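PDB 5D79: berberine bridge enzyme-like 28 from Arabidopsis thaliana, which is a secreted, FAD-linked plant oxidoreductase of the berberine bridge enzyme-like family, involved in adaptation to salt stress. Local coordinates for residues G187-Y195 with A277-R287; V249-K257 with C331-W342. All coordinates share one frame; numbering follows the deposited sequence.

Contact 1. Residues G187-Y195 with A277-R287; sequences GYGTLLRKY and ADKVPDDLFIR. With FAD (flavin-adenine dinucleotide), chain E.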
loop_
_atom_site.group_PDB
_atom_site.type_symbol
_atom_site.label_atom_id
_atom_site.label_comp_id
_atom_site.label_asym_id
_atom_site.label_seq_id
_atom_site.Cartn_x
_atom_site.Cartn_y
_atom_site.Cartn_z
ATOM N N GLY A 187 3.267 -0.802 -4.543
ATOM C CA GLY A 187 2.190 -1.787 -4.555
ATOM C C GLY A 187 2.595 -3.221 -4.841
ATOM O O GLY A 187 2.680 -3.618 -5.991
ATOM N N TYR A 188 2.824 -4.010 -3.798
ATOM C CA TYR A 188 3.174 -5.415 -3.991
ATOM C C TYR A 188 2.028 -6.333 -3.550
ATOM O O TYR A 188 1.167 -5.952 -2.745
ATOM C CB TYR A 188 4.469 -5.777 -3.243
ATOM C CG TYR A 188 4.386 -5.792 -1.722
ATOM C CD1 TYR A 188 3.782 -6.845 -1.040
ATOM C CD2 TYR A 188 4.945 -4.771 -0.970
ATOM C CE1 TYR A 188 3.709 -6.866 0.344
ATOM C CE2 TYR A 188 4.879 -4.782 0.421
ATOM C CZ TYR A 188 4.260 -5.834 1.074
ATOM O OH TYR A 188 4.207 -5.849 2.456
ATOM N N GLY A 189 2.036 -7.546 -4.090
ATOM C CA GLY A 189 1.052 -8.571 -3.788
ATOM C C GLY A 189 1.629 -9.881 -4.299
ATOM O O GLY A 189 2.839 -9.966 -4.551
ATOM N N THR A 190 0.785 -10.885 -4.502
ATOM C CA THR A 190 1.273 -12.231 -4.789
ATOM C C THR A 190 1.937 -12.464 -6.161
ATOM O O THR A 190 2.358 -13.585 -6.450
ATOM C CB THR A 190 0.135 -13.245 -4.657
ATOM O OG1 THR A 190 -0.882 -12.934 -5.609
ATOM C CG2 THR A 190 -0.459 -13.176 -3.268
ATOM N N LEU A 191 2.040 -11.432 -6.997
ATOM C CA LEU A 191 2.672 -11.582 -8.307
ATOM C C LEU A 191 3.966 -10.785 -8.430
ATOM O O LEU A 191 4.504 -10.644 -9.521
ATOM C CB LEU A 191 1.715 -11.151 -9.421
ATOM C CG LEU A 191 0.525 -12.043 -9.800
ATOM C CD1 LEU A 191 -0.479 -11.283 -10.680
ATOM C CD2 LEU A 191 1.001 -13.304 -10.499
ATOM N N LEU A 192 4.470 -10.261 -7.316
ATOM C CA LEU A 192 5.596 -9.331 -7.373
ATOM C C LEU A 192 6.869 -9.990 -7.874
ATOM O O LEU A 192 7.715 -9.328 -8.461
ATOM C CB LEU A 192 5.861 -8.700 -6.005
ATOM C CG LEU A 192 6.829 -9.355 -5.008
ATOM C CD1 LEU A 192 7.198 -8.343 -3.930
ATOM C CD2 LEU A 192 6.208 -10.583 -4.382
ATOM N N ARG A 193 7.009 -11.290 -7.652
ATOM C CA ARG A 193 8.238 -11.965 -8.048
ATOM C C ARG A 193 8.220 -12.255 -9.543
ATOM O O ARG A 193 9.244 -12.476 -10.162
ATOM C CB ARG A 193 8.437 -13.255 -7.240
ATOM C CG ARG A 193 8.601 -13.041 -5.719
ATOM C CD ARG A 193 9.177 -14.291 -5.049
ATOM N NE ARG A 193 10.566 -14.559 -5.440
ATOM C CZ ARG A 193 10.947 -15.502 -6.301
ATOM N NH1 ARG A 193 10.053 -16.288 -6.885
ATOM N NH2 ARG A 193 12.233 -15.664 -6.583
ATOM N N LYS A 194 7.036 -12.209 -10.122
ATOM C CA LYS A 194 6.848 -12.565 -11.514
ATOM C C LYS A 194 6.785 -11.316 -12.370
ATOM O O LYS A 194 7.415 -11.240 -13.428
ATOM C CB LYS A 194 5.562 -13.391 -11.654
ATOM C CG LYS A 194 5.149 -13.734 -13.063
ATOM C CD LYS A 194 5.881 -14.940 -13.543
ATOM C CE LYS A 194 5.302 -15.448 -14.838
ATOM N NZ LYS A 194 6.237 -16.457 -15.362
ATOM N N TYR A 195 6.030 -10.330 -11.884
ATOM C CA TYR A 195 5.699 -9.141 -12.654
ATOM C C TYR A 195 6.073 -7.834 -11.977
ATOM O O TYR A 195 5.916 -6.774 -12.570
ATOM C CB TYR A 195 4.210 -9.134 -12.977
ATOM C CG TYR A 195 3.823 -10.195 -13.979
ATOM C CD1 TYR A 195 4.413 -10.223 -15.238
ATOM C CD2 TYR A 195 2.884 -11.177 -13.665
ATOM C CE1 TYR A 195 4.070 -11.196 -16.174
ATOM C CE2 TYR A 195 2.537 -12.153 -14.592
ATOM C CZ TYR A 195 3.134 -12.156 -15.842
ATOM O OH TYR A 195 2.802 -13.105 -16.775
ATOM N N ALA A 277 13.427 -18.710 -0.438
ATOM C CA ALA A 277 12.203 -18.028 -0.892
ATOM C C ALA A 277 12.399 -17.009 -2.014
ATOM O O ALA A 277 11.531 -16.886 -2.890
ATOM C CB ALA A 277 11.528 -17.357 0.284
ATOM N N ASP A 278 13.520 -16.282 -1.990
ATOM C CA ASP A 278 13.799 -15.269 -3.010
ATOM C C ASP A 278 14.549 -15.825 -4.225
ATOM O O ASP A 278 14.803 -15.104 -5.181
ATOM C CB ASP A 278 14.590 -14.094 -2.404
ATOM C CG ASP A 278 16.075 -14.386 -2.254
ATOM O OD1 ASP A 278 16.434 -15.416 -1.637
ATOM O OD2 ASP A 278 16.890 -13.579 -2.760
ATOM N N LYS A 279 14.889 -17.107 -4.193
ATOM C CA LYS A 279 15.692 -17.710 -5.253
ATOM C C LYS A 279 14.932 -18.775 -6.043
ATOM O O LYS A 279 15.470 -19.328 -7.001
ATOM C CB LYS A 279 16.959 -18.334 -4.669
ATOM C CG LYS A 279 17.894 -17.355 -3.973
ATOM C CD LYS A 279 19.019 -18.103 -3.252
ATOM C CE LYS A 279 19.755 -17.204 -2.283
ATOM N NZ LYS A 279 18.807 -16.478 -1.382
ATOM N N VAL A 280 13.699 -19.082 -5.640
ATOM C CA VAL A 280 12.898 -20.071 -6.359
ATOM C C VAL A 280 12.435 -19.464 -7.671
ATOM O O VAL A 280 12.628 -18.271 -7.870
ATOM C CB VAL A 280 11.688 -20.545 -5.534
ATOM C CG1 VAL A 280 12.142 -21.465 -4.408
ATOM C CG2 VAL A 280 10.898 -19.356 -5.009
ATOM N N PRO A 281 11.833 -20.269 -8.579
ATOM C CA PRO A 281 11.420 -19.637 -9.841
ATOM C C PRO A 281 10.434 -18.498 -9.629
ATOM O O PRO A 281 9.763 -18.460 -8.600
ATOM C CB PRO A 281 10.774 -20.791 -10.617
ATOM C CG PRO A 281 11.448 -22.004 -10.101
ATOM C CD PRO A 281 11.663 -21.739 -8.635
ATOM N N ASP A 282 10.386 -17.578 -10.592
ATOM C CA ASP A 282 9.520 -16.403 -10.559
ATOM C C ASP A 282 8.062 -16.782 -10.379
ATOM O O ASP A 282 7.267 -15.997 -9.867
ATOM C CB ASP A 282 9.662 -15.588 -11.846
ATOM C CG ASP A 282 10.966 -14.838 -11.928
ATOM O OD1 ASP A 282 11.801 -14.989 -11.015
ATOM O OD2 ASP A 282 11.169 -14.110 -12.926
ATOM N N ASP A 283 7.718 -17.984 -10.827
ATOM C CA ASP A 283 6.347 -18.494 -10.758
ATOM C C ASP A 283 5.882 -18.844 -9.333
ATOM O O ASP A 283 4.690 -18.926 -9.076
ATOM C CB ASP A 283 6.202 -19.728 -11.666
ATOM C CG ASP A 283 6.210 -19.377 -13.149
ATOM O OD1 ASP A 283 5.784 -18.255 -13.497
ATOM O OD2 ASP A 283 6.636 -20.224 -13.967
ATOM N N LEU A 284 6.830 -19.028 -8.417
ATOM C CA LEU A 284 6.528 -19.442 -7.048
ATOM C C LEU A 284 6.644 -18.315 -6.016
ATOM O O LEU A 284 7.714 -17.754 -5.800
ATOM C CB LEU A 284 7.442 -20.605 -6.628
ATOM C CG LEU A 284 7.217 -21.191 -5.228
ATOM C CD1 LEU A 284 5.754 -21.564 -5.039
ATOM C CD2 LEU A 284 8.096 -22.418 -5.007
ATOM N N PHE A 285 5.521 -18.027 -5.369
ATOM C CA PHE A 285 5.423 -17.040 -4.306
ATOM C C PHE A 285 5.184 -17.748 -2.989
ATOM O O PHE A 285 4.177 -18.425 -2.847
ATOM C CB PHE A 285 4.274 -16.063 -4.592
ATOM C CG PHE A 285 4.007 -15.078 -3.478
ATOM C CD1 PHE A 285 4.740 -13.908 -3.376
ATOM C CD2 PHE A 285 3.014 -15.322 -2.536
ATOM C CE1 PHE A 285 4.488 -13.001 -2.351
ATOM C CE2 PHE A 285 2.759 -14.415 -1.513
ATOM C CZ PHE A 285 3.496 -13.256 -1.426
ATOM N N ILE A 286 6.099 -17.599 -2.034
ATOM C CA ILE A 286 5.944 -18.219 -0.718
ATOM C C ILE A 286 6.092 -17.211 0.431
ATOM O O ILE A 286 7.195 -16.745 0.738
ATOM C CB ILE A 286 6.970 -19.363 -0.485
ATOM C CG1 ILE A 286 7.413 -20.007 -1.790
ATOM C CG2 ILE A 286 6.410 -20.426 0.463
ATOM C CD1 ILE A 286 8.558 -20.937 -1.578
ATOM N N ARG A 287 4.976 -16.912 1.078
ATOM C CA ARG A 287 4.925 -15.986 2.208
ATOM C C ARG A 287 4.856 -16.714 3.566
ATOM O O ARG A 287 4.274 -17.790 3.690
ATOM C CB ARG A 287 3.723 -15.041 2.039
ATOM C CG ARG A 287 3.168 -14.444 3.342
ATOM C CD ARG A 287 2.164 -13.312 3.098
ATOM N NE ARG A 287 2.775 -12.188 2.381
ATOM C CZ ARG A 287 2.089 -11.170 1.871
ATOM N NH1 ARG A 287 0.764 -11.135 2.002
ATOM N NH2 ARG A 287 2.713 -10.195 1.226
HETATM P PA FAD E . -5.422 6.771 0.703
HETATM O O1A FAD E . -5.421 7.099 2.174
HETATM O O2A FAD E . -6.678 7.231 -0.001
HETATM O O5B FAD E . -4.093 7.377 0.013
HETATM C C5B FAD E . -2.813 7.214 0.610
HETATM C C4B FAD E . -1.809 8.282 0.158
HETATM O O4B FAD E . -1.858 8.404 -1.252
HETATM C C3B FAD E . -2.145 9.644 0.748
HETATM O O3B FAD E . -0.974 10.373 1.051
HETATM C C2B FAD E . -2.934 10.311 -0.365
HETATM O O2B FAD E . -2.834 11.723 -0.331
HETATM C C1B FAD E . -2.345 9.682 -1.624
HETATM N N9A FAD E . -3.292 9.569 -2.754
HETATM C C8A FAD E . -4.424 8.792 -2.860
HETATM N N7A FAD E . -4.971 8.995 -4.087
HETATM C C5A FAD E . -4.208 9.884 -4.765
HETATM C C6A FAD E . -4.294 10.448 -6.039
HETATM N N6A FAD E . -5.132 9.959 -6.945
HETATM N N1A FAD E . -3.333 11.350 -6.453
HETATM C C2A FAD E . -2.291 11.685 -5.617
HETATM N N3A FAD E . -2.214 11.126 -4.356
HETATM C C4A FAD E . -3.150 10.244 -3.937
HETATM N N1 FAD E . 0.168 -2.188 0.442
HETATM C C2 FAD E . 0.895 -3.137 -0.255
HETATM O O2 FAD E . 1.557 -2.815 -1.249
HETATM N N3 FAD E . 0.859 -4.463 0.160
HETATM C C4 FAD E . 0.113 -4.852 1.260
HETATM O O4 FAD E . 0.014 -6.050 1.529
HETATM C C4X FAD E . -0.636 -3.895 1.947
HETATM N N5 FAD E . -1.500 -4.262 2.967
HETATM C C5X FAD E . -2.449 -3.356 3.417
HETATM C C6 FAD E . -3.489 -3.754 4.255
HETATM C C7 FAD E . -4.433 -2.828 4.706
HETATM C C7M FAD E . -5.540 -3.266 5.617
HETATM C C8 FAD E . -4.367 -1.499 4.281
HETATM C C8M FAD E . -5.352 -0.479 4.769
HETATM C C9 FAD E . -3.328 -1.101 3.447
HETATM C C9A FAD E . -2.341 -2.011 3.055
HETATM N N10 FAD E . -1.283 -1.613 2.253
HETATM C C10 FAD E . -0.622 -2.567 1.505
HETATM C "C1'" FAD E . -0.918 -0.164 2.139
HETATM C "C2'" FAD E . -1.629 0.555 1.009
HETATM O "O2'" FAD E . -1.176 0.040 -0.224
HETATM C "C3'" FAD E . -1.317 2.041 1.141
HETATM O "O3'" FAD E . -1.905 2.514 2.334
HETATM C "C4'" FAD E . -1.894 2.850 0.005
HETATM O "O4'" FAD E . -1.179 4.049 -0.134
HETATM C "C5'" FAD E . -3.319 3.232 0.337
HETATM O "O5'" FAD E . -3.954 3.675 -0.840
HETATM P P FAD E . -5.454 4.223 -0.708
HETATM O O1P FAD E . -5.861 4.914 -1.982
HETATM O O2P FAD E . -6.408 3.106 -0.364
HETATM O O3P FAD E . -5.268 5.171 0.584
HETATM O O HOH W 1 8.836 -13.050 -14.594
#

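Contact 2. Residues V249-K257 with C331-W342; sequences VPSTITVFK and CEEMSWIESVLW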
loop_
_atom_site.group_PDB
_atom_site.type_symbol
_atom_site.label_atom_id
_atom_site.label_comp_id
_atom_site.label_asym_id
_atom_site.label_seq_id
_atom_site.Cartn_x
_atom_site.Cartn_y
_atom_site.Cartn_z
ATOM N N VAL A 249 -1.645 -14.777 -17.195
ATOM C CA VAL A 249 -1.677 -15.850 -16.230
ATOM C C VAL A 249 -2.347 -17.020 -16.891
ATOM O O VAL A 249 -3.195 -16.852 -17.767
ATOM C CB VAL A 249 -2.450 -15.479 -14.916
ATOM C CG1 VAL A 249 -1.640 -14.536 -14.041
ATOM C CG2 VAL A 249 -3.818 -14.894 -15.213
ATOM N N PRO A 250 -1.969 -18.227 -16.487
ATOM C CA PRO A 250 -2.726 -19.398 -16.926
ATOM C C PRO A 250 -4.128 -19.443 -16.308
ATOM O O PRO A 250 -4.345 -18.974 -15.200
ATOM C CB PRO A 250 -1.864 -20.570 -16.443
ATOM C CG PRO A 250 -0.499 -19.989 -16.318
ATOM C CD PRO A 250 -0.718 -18.594 -15.824
ATOM N N SER A 251 -5.070 -20.017 -17.041
ATOM C CA SER A 251 -6.418 -20.196 -16.551
ATOM C C SER A 251 -6.419 -21.074 -15.291
ATOM O O SER A 251 -7.356 -21.037 -14.494
ATOM C CB SER A 251 -7.294 -20.802 -17.651
ATOM O OG SER A 251 -7.117 -20.102 -18.876
ATOM N N THR A 252 -5.357 -21.853 -15.105
ATOM C CA THR A 252 -5.198 -22.655 -13.894
ATOM C C THR A 252 -3.913 -22.319 -13.150
ATOM O O THR A 252 -2.814 -22.488 -13.681
ATOM C CB THR A 252 -5.187 -24.163 -14.208
ATOM O OG1 THR A 252 -6.519 -24.600 -14.499
ATOM C CG2 THR A 252 -4.636 -24.957 -13.020
ATOM N N ILE A 253 -4.059 -21.859 -11.915
ATOM C CA ILE A 253 -2.911 -21.690 -11.035
ATOM C C ILE A 253 -3.094 -22.522 -9.763
ATOM O O ILE A 253 -4.108 -23.208 -9.591
ATOM C CB ILE A 253 -2.685 -20.209 -10.704
ATOM C CG1 ILE A 253 -3.971 -19.541 -10.199
ATOM C CG2 ILE A 253 -2.224 -19.490 -11.958
ATOM C CD1 ILE A 253 -4.327 -19.765 -8.733
ATOM N N THR A 254 -2.105 -22.470 -8.880
ATOM C CA THR A 254 -2.140 -23.301 -7.686
ATOM C C THR A 254 -1.806 -22.497 -6.441
ATOM O O THR A 254 -0.733 -21.890 -6.364
ATOM C CB THR A 254 -1.148 -24.485 -7.791
ATOM O OG1 THR A 254 -1.404 -25.239 -8.980
ATOM C CG2 THR A 254 -1.282 -25.401 -6.596
ATOM N N VAL A 255 -2.723 -22.505 -5.469
ATOM C CA VAL A 255 -2.425 -21.995 -4.129
ATOM C C VAL A 255 -2.157 -23.149 -3.146
ATOM O O VAL A 255 -2.524 -24.295 -3.400
ATOM C CB VAL A 255 -3.559 -21.102 -3.572
ATOM C CG1 VAL A 255 -3.797 -19.905 -4.488
ATOM C CG2 VAL A 255 -4.851 -21.914 -3.341
ATOM N N PHE A 256 -1.504 -22.831 -2.028
ATOM C CA PHE A 256 -1.205 -23.818 -0.984
ATOM C C PHE A 256 -1.078 -23.187 0.403
ATOM O O PHE A 256 -0.732 -22.015 0.553
ATOM C CB PHE A 256 0.078 -24.592 -1.317
ATOM C CG PHE A 256 1.336 -23.743 -1.337
ATOM C CD1 PHE A 256 1.742 -23.107 -2.503
ATOM C CD2 PHE A 256 2.128 -23.611 -0.196
ATOM C CE1 PHE A 256 2.892 -22.352 -2.522
ATOM C CE2 PHE A 256 3.282 -22.857 -0.215
ATOM C CZ PHE A 256 3.664 -22.225 -1.375
ATOM N N LYS A 257 -1.363 -23.979 1.424
ATOM C CA LYS A 257 -1.259 -23.506 2.787
ATOM C C LYS A 257 -0.683 -24.629 3.617
ATOM O O LYS A 257 -1.093 -25.784 3.488
ATOM C CB LYS A 257 -2.625 -23.062 3.317
ATOM C CG LYS A 257 -2.618 -22.507 4.735
ATOM C CD LYS A 257 -3.973 -21.911 5.110
ATOM C CE LYS A 257 -4.325 -20.724 4.200
ATOM N NZ LYS A 257 -5.683 -20.126 4.433
ATOM N N CYS A 331 -2.698 -28.317 -1.227
ATOM C CA CYS A 331 -2.786 -27.537 -2.454
ATOM C C CYS A 331 -4.185 -27.433 -3.041
ATOM O O CYS A 331 -5.007 -28.317 -2.875
ATOM C CB CYS A 331 -1.877 -28.134 -3.504
ATOM S SG CYS A 331 -0.182 -28.253 -3.004
ATOM N N GLU A 332 -4.431 -26.356 -3.768
ATOM C CA GLU A 332 -5.697 -26.183 -4.448
ATOM C C GLU A 332 -5.513 -25.466 -5.784
ATOM O O GLU A 332 -5.038 -24.327 -5.821
ATOM C CB GLU A 332 -6.682 -25.398 -3.576
ATOM C CG GLU A 332 -8.072 -25.372 -4.181
ATOM C CD GLU A 332 -9.137 -24.912 -3.218
ATOM O OE1 GLU A 332 -8.814 -24.576 -2.060
ATOM O OE2 GLU A 332 -10.309 -24.889 -3.631
ATOM N N GLU A 333 -5.891 -26.138 -6.873
ATOM C CA GLU A 333 -5.889 -25.522 -8.191
ATOM C C GLU A 333 -7.142 -24.679 -8.369
ATOM O O GLU A 333 -8.240 -25.119 -8.067
ATOM C CB GLU A 333 -5.789 -26.587 -9.299
ATOM C CG GLU A 333 -4.365 -27.132 -9.520
ATOM C CD GLU A 333 -4.227 -28.005 -10.768
ATOM O OE1 GLU A 333 -5.251 -28.551 -11.225
ATOM O OE2 GLU A 333 -3.094 -28.142 -11.290
ATOM N N MET A 334 -6.967 -23.454 -8.848
ATOM C CA MET A 334 -8.087 -22.543 -9.087
ATOM C C MET A 334 -7.640 -21.487 -10.091
ATOM O O MET A 334 -6.501 -21.526 -10.553
ATOM C CB MET A 334 -8.558 -21.884 -7.784
ATOM C CG MET A 334 -7.487 -21.029 -7.100
ATOM S SD MET A 334 -8.012 -20.365 -5.513
ATOM C CE MET A 334 -8.326 -21.859 -4.607
ATOM N N SER A 335 -8.524 -20.549 -10.429
ATOM C CA SER A 335 -8.145 -19.447 -11.319
ATOM C C SER A 335 -7.401 -18.366 -10.527
ATOM O O SER A 335 -7.428 -18.363 -9.303
ATOM C CB SER A 335 -9.377 -18.867 -12.011
ATOM O OG SER A 335 -10.193 -18.182 -11.080
ATOM N N TRP A 336 -6.724 -17.453 -11.212
ATOM C CA TRP A 336 -6.021 -16.407 -10.488
ATOM C C TRP A 336 -7.016 -15.526 -9.740
ATOM O O TRP A 336 -6.791 -15.167 -8.590
ATOM C CB TRP A 336 -5.148 -15.560 -11.422
ATOM C CG TRP A 336 -4.749 -14.282 -10.785
ATOM C CD1 TRP A 336 -3.708 -14.076 -9.918
ATOM C CD2 TRP A 336 -5.413 -13.021 -10.927
ATOM N NE1 TRP A 336 -3.684 -12.761 -9.517
ATOM C CE2 TRP A 336 -4.722 -12.092 -10.116
ATOM C CE3 TRP A 336 -6.534 -12.586 -11.659
ATOM C CZ2 TRP A 336 -5.106 -10.753 -10.023
ATOM C CZ3 TRP A 336 -6.913 -11.259 -11.562
ATOM C CH2 TRP A 336 -6.203 -10.355 -10.749
ATOM N N ILE A 337 -8.128 -15.194 -10.378
ATOM C CA ILE A 337 -9.091 -14.336 -9.726
ATOM C C ILE A 337 -9.657 -15.043 -8.486
ATOM O O ILE A 337 -9.975 -14.398 -7.489
ATOM C CB ILE A 337 -10.239 -13.903 -10.695
ATOM C CG1 ILE A 337 -11.152 -12.870 -10.019
ATOM C CG2 ILE A 337 -11.051 -15.103 -11.202
ATOM C CD1 ILE A 337 -10.410 -11.615 -9.574
ATOM N N GLU A 338 -9.767 -16.365 -8.527
ATOM C CA GLU A 338 -10.239 -17.085 -7.353
ATOM C C GLU A 338 -9.172 -17.058 -6.252
ATOM O O GLU A 338 -9.496 -17.065 -5.059
ATOM C CB GLU A 338 -10.631 -18.519 -7.721
ATOM C CG GLU A 338 -11.985 -18.601 -8.423
ATOM C CD GLU A 338 -12.365 -20.011 -8.846
ATOM O OE1 GLU A 338 -11.472 -20.797 -9.228
ATOM O OE2 GLU A 338 -13.568 -20.336 -8.796
ATOM N N SER A 339 -7.904 -16.993 -6.653
ATOM C CA SER A 339 -6.796 -16.933 -5.699
ATOM C C SER A 339 -6.769 -15.577 -4.980
ATOM O O SER A 339 -6.271 -15.472 -3.859
ATOM C CB SER A 339 -5.462 -17.193 -6.395
ATOM O OG SER A 339 -4.996 -16.032 -7.053
ATOM N N VAL A 340 -7.308 -14.552 -5.633
ATOM C CA VAL A 340 -7.494 -13.242 -5.010
ATOM C C VAL A 340 -8.461 -13.334 -3.814
ATOM O O VAL A 340 -8.186 -12.817 -2.735
ATOM C CB VAL A 340 -8.023 -12.197 -6.043
ATOM C CG1 VAL A 340 -8.424 -10.905 -5.358
ATOM C CG2 VAL A 340 -6.987 -11.930 -7.136
ATOM N N LEU A 341 -9.596 -13.991 -4.007
ATOM C CA LEU A 341 -10.527 -14.200 -2.905
ATOM C C LEU A 341 -9.854 -15.031 -1.828
ATOM O O LEU A 341 -10.069 -14.836 -0.637
ATOM C CB LEU A 341 -11.809 -14.901 -3.375
ATOM C CG LEU A 341 -12.956 -14.083 -3.966
ATOM C CD1 LEU A 341 -12.548 -13.492 -5.283
ATOM C CD2 LEU A 341 -14.160 -14.963 -4.160
ATOM N N TRP A 342 -9.038 -15.975 -2.268
ATOM C CA TRP A 342 -8.376 -16.882 -1.360
ATOM C C TRP A 342 -7.487 -16.089 -0.419
ATOM O O TRP A 342 -7.620 -16.169 0.796
ATOM C CB TRP A 342 -7.568 -17.905 -2.151
ATOM C CG TRP A 342 -7.129 -19.115 -1.390
ATOM C CD1 TRP A 342 -7.853 -20.264 -1.159
ATOM C CD2 TRP A 342 -5.853 -19.320 -0.790
ATOM N NE1 TRP A 342 -7.097 -21.158 -0.441
ATOM C CE2 TRP A 342 -5.866 -20.604 -0.204
ATOM C CE3 TRP A 342 -4.697 -18.541 -0.685
ATOM C CZ2 TRP A 342 -4.765 -21.122 0.477
ATOM C CZ3 TRP A 342 -3.604 -19.057 -0.005
ATOM C CH2 TRP A 342 -3.646 -20.335 0.563
HETATM O O HOH W 2 -6.370 -17.512 -14.247
#

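Contact 1. Residues G187-Y195 with A277-R287
Arg193 reaches from the short, weakly bonded helical turn about 192-195 into a ring of carbonyl oxygens offered by residues 277-284. Arg193 CB passes Asp282 O at 4.0 Å, and Arg193 CD lies 3.8 Å from Leu284 O. A bend at chi3 (68°) swings the guanidinium in among these carbonyls, with Ala277 O over one face while NE bonds to Phe403 O. At the tip, Arg193 NH1 donates to Pro281 O over 2.8 Å, the acceptor in the guanidinium plane but NH1 well above the carbonyl plane. Leu284 N, closing the type I turn from Pro281, approaches that oxygen from the opposite face. Arg193 NH2 bonds Val280 O at 2.9 Å and, weakly, Asp278 O. Arginine suits this buried place because its N-H groups fan out to several carbonyl oxygens, tying down the turn. Opposite charges suit the partly exposed margin, where Lys194 NZ forms a salt bridge to Asp283 OD1, 2.6 Å away on the syn side. Phe285, a flat apolar ring, turns one face to the backbone of Thr190, whose CA stands over its centre in a CH-pi contact; Leu192 CD2 meets its edge. Tyr188 links this packing to the cofactor: Tyr188 N donates to FAD O2 at 3.1 Å and FAD N3 lies over its ring, while Arg287 NH2, hydrogen-bonded to Thr401 OG1, comes to the ring's edge at CE1. The loop of the FAD-binding domain thus docks on strand 284-292, which pairs with strands 298-306 and 396-402; Phe285 also touches Pro402, and helix 310-320 covers Leu284.

Contact 2. Residues V249-K257 with C331-W342
Val255 and Trp342 face one another across the contact, the methyl CG2 standing over the indole 3.7 Å from the centroid of its five-membered ring, a CH-pi contact. With CG anti to the backbone N (chi1 -164°) the indole is carried to the strand, and chi2 of 84° turns its face to Val255. Lys257 crosses the six-membered ring of the same indole obliquely: Lys257 CE is 3.7 Å from Trp342 CH2, and the ammonium NZ makes an off-centre cation-pi contact. Along the strand, Ile253 CD1 rests on Ser339 CB (3.7 Å) and against Met334 CG; the Met334 methyl CE in turn touches Val255 CG2. Ile253 and Val255, beta-branched and common in strands, pack against helix 336-342, and the small Ser339 is consistent with the helix's close approach; its OG donates to Trp336 O. The opposite face carries Thr254, Phe256, Cys331 and Glu333; there Phe256 CB meets Cys331 SG, and Thr254 OG1 bonds Gly308 O. With an alanine at Trp342, Val255 CG2 would probably lose its aromatic cover and Lys257 its cation-pi partner. Backbone bonds set the antiparallel register, Ile253 N to Met334 O at 2.8 Å and Glu332 N to Val255 O at 2.8 Å among them. Ser335 and Glu338 then form a capping box that starts the helix. The chemistry therefore divides in two: backbone bonds add the edge strand 331-334 to the sheet, and largely apolar packing holds the following helix against it.

From the N terminus the four segments come in the order 187-195, 249-257, 277-287 and 331-342, so the two contacts cross: contact 1 closes a loop of 81 residues, and contact 2, opened inside it, closes one of 73 beyond its end. Contact 1 brings the FAD-binding domain onto the seven-stranded antiparallel sheet, whereas contact 2 lies toward one edge of that sheet, its Trp336 side chain about 13 Å from the FAD. Strand 298-306 runs between strands 253-260 and 284-292, so both contacts share one sheet. They also touch directly: Leu191 CD1 packs on Trp336 NE1 at 3.7 Å, and Phe256 CZ meets Ile286 CG2 at 3.8 Å.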